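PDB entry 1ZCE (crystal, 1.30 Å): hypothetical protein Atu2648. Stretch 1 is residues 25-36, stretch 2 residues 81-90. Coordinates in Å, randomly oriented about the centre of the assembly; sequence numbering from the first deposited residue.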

# COMPACT_ATOMS: atom_id res chain seq x y z
N THR A 25 13.69 -7.01 -6.59
CA THR A 25 13.95 -7.81 -5.39
C THR A 25 12.84 -7.56 -4.37
O THR A 25 12.49 -8.44 -3.59
CB THR A 25 15.30 -7.42 -4.74
OG1 THR A 25 16.37 -7.73 -5.65
CG2 THR A 25 15.51 -8.17 -3.44
N GLY A 26 12.30 -6.34 -4.39
CA GLY A 26 11.23 -6.00 -3.47
C GLY A 26 11.70 -5.77 -2.06
O GLY A 26 12.90 -5.73 -1.78
N GLU A 27 10.74 -5.61 -1.16
CA GLU A 27 11.02 -5.37 0.25
C GLU A 27 10.04 -6.13 1.13
O GLU A 27 8.83 -6.07 0.91
CB GLU A 27 10.90 -3.87 0.54
CG GLU A 27 11.11 -3.49 1.99
CD GLU A 27 12.56 -3.57 2.42
OE1 GLU A 27 12.84 -3.33 3.61
OE2 GLU A 27 13.42 -3.86 1.56
N GLU A 28 10.56 -6.85 2.11
CA GLU A 28 9.72 -7.60 3.04
C GLU A 28 9.00 -6.55 3.88
O GLU A 28 9.63 -5.64 4.43
CB GLU A 28 10.59 -8.48 3.95
CG GLU A 28 9.78 -9.38 4.86
CD GLU A 28 10.62 -10.13 5.88
OE1 GLU A 28 10.05 -10.94 6.63
OE2 GLU A 28 11.85 -9.89 5.93
N TRP A 29 7.68 -6.66 3.98
CA TRP A 29 6.91 -5.67 4.73
C TRP A 29 6.84 -6.00 6.22
O TRP A 29 5.78 -6.32 6.76
CB TRP A 29 5.51 -5.52 4.14
CG TRP A 29 4.99 -4.13 4.27
CD1 TRP A 29 3.89 -3.72 4.96
CD2 TRP A 29 5.60 -2.95 3.75
NE1 TRP A 29 3.77 -2.35 4.90
CE2 TRP A 29 4.81 -1.85 4.16
CE3 TRP A 29 6.74 -2.70 2.97
CZ2 TRP A 29 5.13 -0.53 3.82
CZ3 TRP A 29 7.06 -1.39 2.63
CH2 TRP A 29 6.25 -0.32 3.06
N THR A 30 7.99 -5.90 6.87
CA THR A 30 8.14 -6.21 8.29
C THR A 30 7.61 -5.15 9.24
O THR A 30 7.31 -4.03 8.85
CB THR A 30 9.62 -6.43 8.63
OG1 THR A 30 10.34 -5.22 8.37
CG2 THR A 30 10.20 -7.54 7.78
N GLY A 31 7.50 -5.53 10.51
CA GLY A 31 7.06 -4.59 11.53
C GLY A 31 5.58 -4.42 11.78
O GLY A 31 5.20 -3.68 12.69
N VAL A 32 4.73 -5.08 11.00
CA VAL A 32 3.30 -4.96 11.21
C VAL A 32 2.92 -5.78 12.44
O VAL A 32 3.17 -6.98 12.50
CB VAL A 32 2.51 -5.45 9.98
CG1 VAL A 32 1.01 -5.47 10.29
CG2 VAL A 32 2.79 -4.53 8.79
N ARG A 33 2.33 -5.10 13.42
CA ARG A 33 1.91 -5.75 14.67
C ARG A 33 0.45 -5.41 14.94
O ARG A 33 0.06 -5.06 16.06
CB ARG A 33 2.80 -5.28 15.82
CG ARG A 33 4.29 -5.58 15.63
CD ARG A 33 4.57 -7.08 15.63
NE ARG A 33 6.00 -7.38 15.49
CZ ARG A 33 6.61 -7.66 14.34
NH1 ARG A 33 5.92 -7.67 13.20
NH2 ARG A 33 7.91 -7.91 14.31
N ASN A 34 -0.36 -5.53 13.89
CA ASN A 34 -1.79 -5.26 13.93
C ASN A 34 -2.43 -6.45 13.24
O ASN A 34 -2.08 -6.78 12.10
CB ASN A 34 -2.08 -3.95 13.18
CG ASN A 34 -3.56 -3.62 13.12
OD1 ASN A 34 -4.32 -4.24 12.38
ND2 ASN A 34 -3.98 -2.64 13.91
N TYR A 35 -3.37 -7.11 13.91
CA TYR A 35 -4.01 -8.29 13.35
C TYR A 35 -4.74 -8.04 12.04
O TYR A 35 -4.60 -8.81 11.09
CB TYR A 35 -4.97 -8.91 14.36
CG TYR A 35 -4.27 -9.40 15.61
CD1 TYR A 35 -4.53 -8.83 16.85
CD2 TYR A 35 -3.32 -10.42 15.54
CE1 TYR A 35 -3.87 -9.27 18.00
CE2 TYR A 35 -2.66 -10.86 16.68
CZ TYR A 35 -2.94 -10.28 17.91
OH TYR A 35 -2.28 -10.71 19.04
N GLN A 36 -5.51 -6.96 11.97
CA GLN A 36 -6.25 -6.66 10.75
C GLN A 36 -5.32 -6.38 9.57
O GLN A 36 -5.58 -6.82 8.46
CB GLN A 36 -7.18 -5.47 10.98
CG GLN A 36 -7.89 -5.01 9.72
CD GLN A 36 -8.62 -6.13 9.02
OE1 GLN A 36 -8.84 -6.08 7.81
NE2 GLN A 36 -9.01 -7.15 9.77
N LEU A 81 4.82 -16.83 15.66
CA LEU A 81 3.85 -17.56 14.86
C LEU A 81 2.71 -16.69 14.33
O LEU A 81 2.18 -16.95 13.25
CB LEU A 81 3.28 -18.71 15.70
CG LEU A 81 2.88 -20.00 14.97
CD1 LEU A 81 2.50 -21.05 16.00
CD2 LEU A 81 1.72 -19.73 14.02
N LYS A 82 2.33 -15.66 15.07
CA LYS A 82 1.23 -14.83 14.61
C LYS A 82 1.60 -13.62 13.77
O LYS A 82 0.72 -12.91 13.30
CB LYS A 82 0.36 -14.39 15.80
CG LYS A 82 1.11 -13.71 16.91
CD LYS A 82 0.18 -13.36 18.04
CE LYS A 82 0.94 -12.76 19.20
NZ LYS A 82 0.04 -12.36 20.32
N TRP A 83 2.89 -13.38 13.55
CA TRP A 83 3.28 -12.24 12.73
C TRP A 83 3.89 -12.66 11.40
O TRP A 83 5.00 -13.21 11.35
CB TRP A 83 4.26 -11.34 13.49
CG TRP A 83 3.66 -10.72 14.73
CD1 TRP A 83 4.22 -10.68 15.98
CD2 TRP A 83 2.39 -10.06 14.85
NE1 TRP A 83 3.39 -10.04 16.86
CE2 TRP A 83 2.25 -9.65 16.19
CE3 TRP A 83 1.35 -9.78 13.95
CZ2 TRP A 83 1.12 -8.98 16.66
CZ3 TRP A 83 0.22 -9.10 14.42
CH2 TRP A 83 0.12 -8.71 15.76
N ASP A 84 3.15 -12.43 10.32
CA ASP A 84 3.63 -12.74 8.98
C ASP A 84 3.35 -11.55 8.06
O ASP A 84 2.59 -10.64 8.41
CB ASP A 84 3.01 -14.05 8.44
CG ASP A 84 1.53 -14.21 8.75
OD1 ASP A 84 0.71 -13.39 8.29
OD2 ASP A 84 1.18 -15.17 9.47
N CYS A 85 3.98 -11.55 6.89
CA CYS A 85 3.82 -10.44 5.95
C CYS A 85 4.19 -10.81 4.52
O CYS A 85 4.78 -11.86 4.26
CB CYS A 85 4.72 -9.29 6.40
SG CYS A 85 6.49 -9.79 6.57
N VAL A 86 3.80 -9.93 3.60
CA VAL A 86 4.13 -10.12 2.19
C VAL A 86 5.39 -9.30 1.90
O VAL A 86 5.93 -8.63 2.78
CB VAL A 86 3.01 -9.59 1.25
CG1 VAL A 86 1.75 -10.43 1.40
CG2 VAL A 86 2.70 -8.13 1.55
N ASP A 87 5.85 -9.39 0.66
CA ASP A 87 6.97 -8.61 0.17
C ASP A 87 6.32 -7.80 -0.94
O ASP A 87 5.46 -8.32 -1.65
CB ASP A 87 8.04 -9.50 -0.48
CG ASP A 87 8.89 -10.25 0.53
OD1 ASP A 87 8.48 -10.40 1.69
OD2 ASP A 87 9.99 -10.70 0.13
N ILE A 88 6.72 -6.54 -1.10
CA ILE A 88 6.17 -5.70 -2.17
C ILE A 88 7.29 -5.05 -2.96
O ILE A 88 8.41 -4.92 -2.46
CB ILE A 88 5.23 -4.58 -1.62
CG1 ILE A 88 6.00 -3.65 -0.68
CG2 ILE A 88 4.03 -5.19 -0.92
CD1 ILE A 88 5.21 -2.42 -0.24
N ARG A 89 6.99 -4.65 -4.19
CA ARG A 89 7.98 -3.99 -5.03
C ARG A 89 7.34 -2.87 -5.83
O ARG A 89 6.14 -2.89 -6.09
CB ARG A 89 8.66 -4.98 -5.97
CG ARG A 89 7.75 -5.69 -6.94
CD ARG A 89 8.54 -6.75 -7.69
NE ARG A 89 7.70 -7.65 -8.48
CZ ARG A 89 8.13 -8.77 -9.04
NH1 ARG A 89 7.30 -9.53 -9.74
NH2 ARG A 89 9.40 -9.14 -8.89
N ALA A 90 8.14 -1.89 -6.22
CA ALA A 90 7.64 -0.76 -6.98
C ALA A 90 7.17 -1.15 -8.38
O ALA A 90 7.74 -2.04 -9.02
CB ALA A 90 8.71 0.30 -7.08
O HOH W 1 11.81 -8.88 -0.87
O HOH W 2 2.19 -9.24 10.81

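Two segments distant in sequence often meet through a short run of backbone pairing at one end and a large aromatic side chain at the other. The contact between residues 25-36 and 81-90 of Atu2648, which buries 768 Å² in total, follows this pattern, and three residues carry much of it: Trp-83, Trp-29 and Ile-88.

The backbone end is a brief antiparallel pairing. Glu-27 N donates to Ile-88 O at 2.8 Å, and Ile-88 N returns a bond to Glu-27 O at 3.0 Å. Beyond the next pair, Glu-28 with Asp-87, Trp-29 N donates to Val-86 O at 2.9 Å, so the ladder continues past the last strand residue of the first stretch. Gly-26 suits the close approach just before it: its CA lies 3.2 Å from Ile-88 O, its phi is positive, and a CB here would clash with that same oxygen.

Trp-29 and Ile-88 add an apolar contact to this ladder. The isoleucine, with chi1 p and chi2 t, extends CD1 over one face of the indole, 3.8 Å from the centroid of the six-membered ring, in a CH-pi contact. Both residues are buried, and a branched aliphatic chain packs well against a broad aromatic face. At the backbone of Trp-29, its O approaches Cys-85 CB to 3.2 Å; the side chain of Cys-85 points toward the first stretch and is buried. Glu-28 and Asp-87 project from the same face of the sheet; Asp-87 OD2 accepts from a water that also donates to Thr-25 O, with both water-oxygen distances 2.8 Å.

At the far end Trp-83, the residue most covered by the opposite stretch, replaces backbone pairing with surface. Arg-33 lies over one face of its indole: CD sits 3.5 Å from the centroid of the five-membered ring, and the guanidinium stacks flat, with planes at 16° and CZ 4.5 Å from that centroid. Arginine fits because its aliphatic part and its planar cation can both use an aromatic face while NH1 and NH2 keep hydrogen-bond partners; Arg-33 NH1 donates to Val-32 O at 2.9 Å. Tyr-35 approaches the six-membered ring with its plane tilted by 21°, but the rings are slid apart and barely overlap, Tyr-35 CE2 lying 3.6 Å from Trp-83 CH2. Its hydroxyl reaches farther, where Lys-82 NZ donates to Tyr-35 OH at 3.1 Å. A second water bridges the backbones nearby, donating to Val-32 O at 3.0 Å and to Asp-84 O at 2.8 Å.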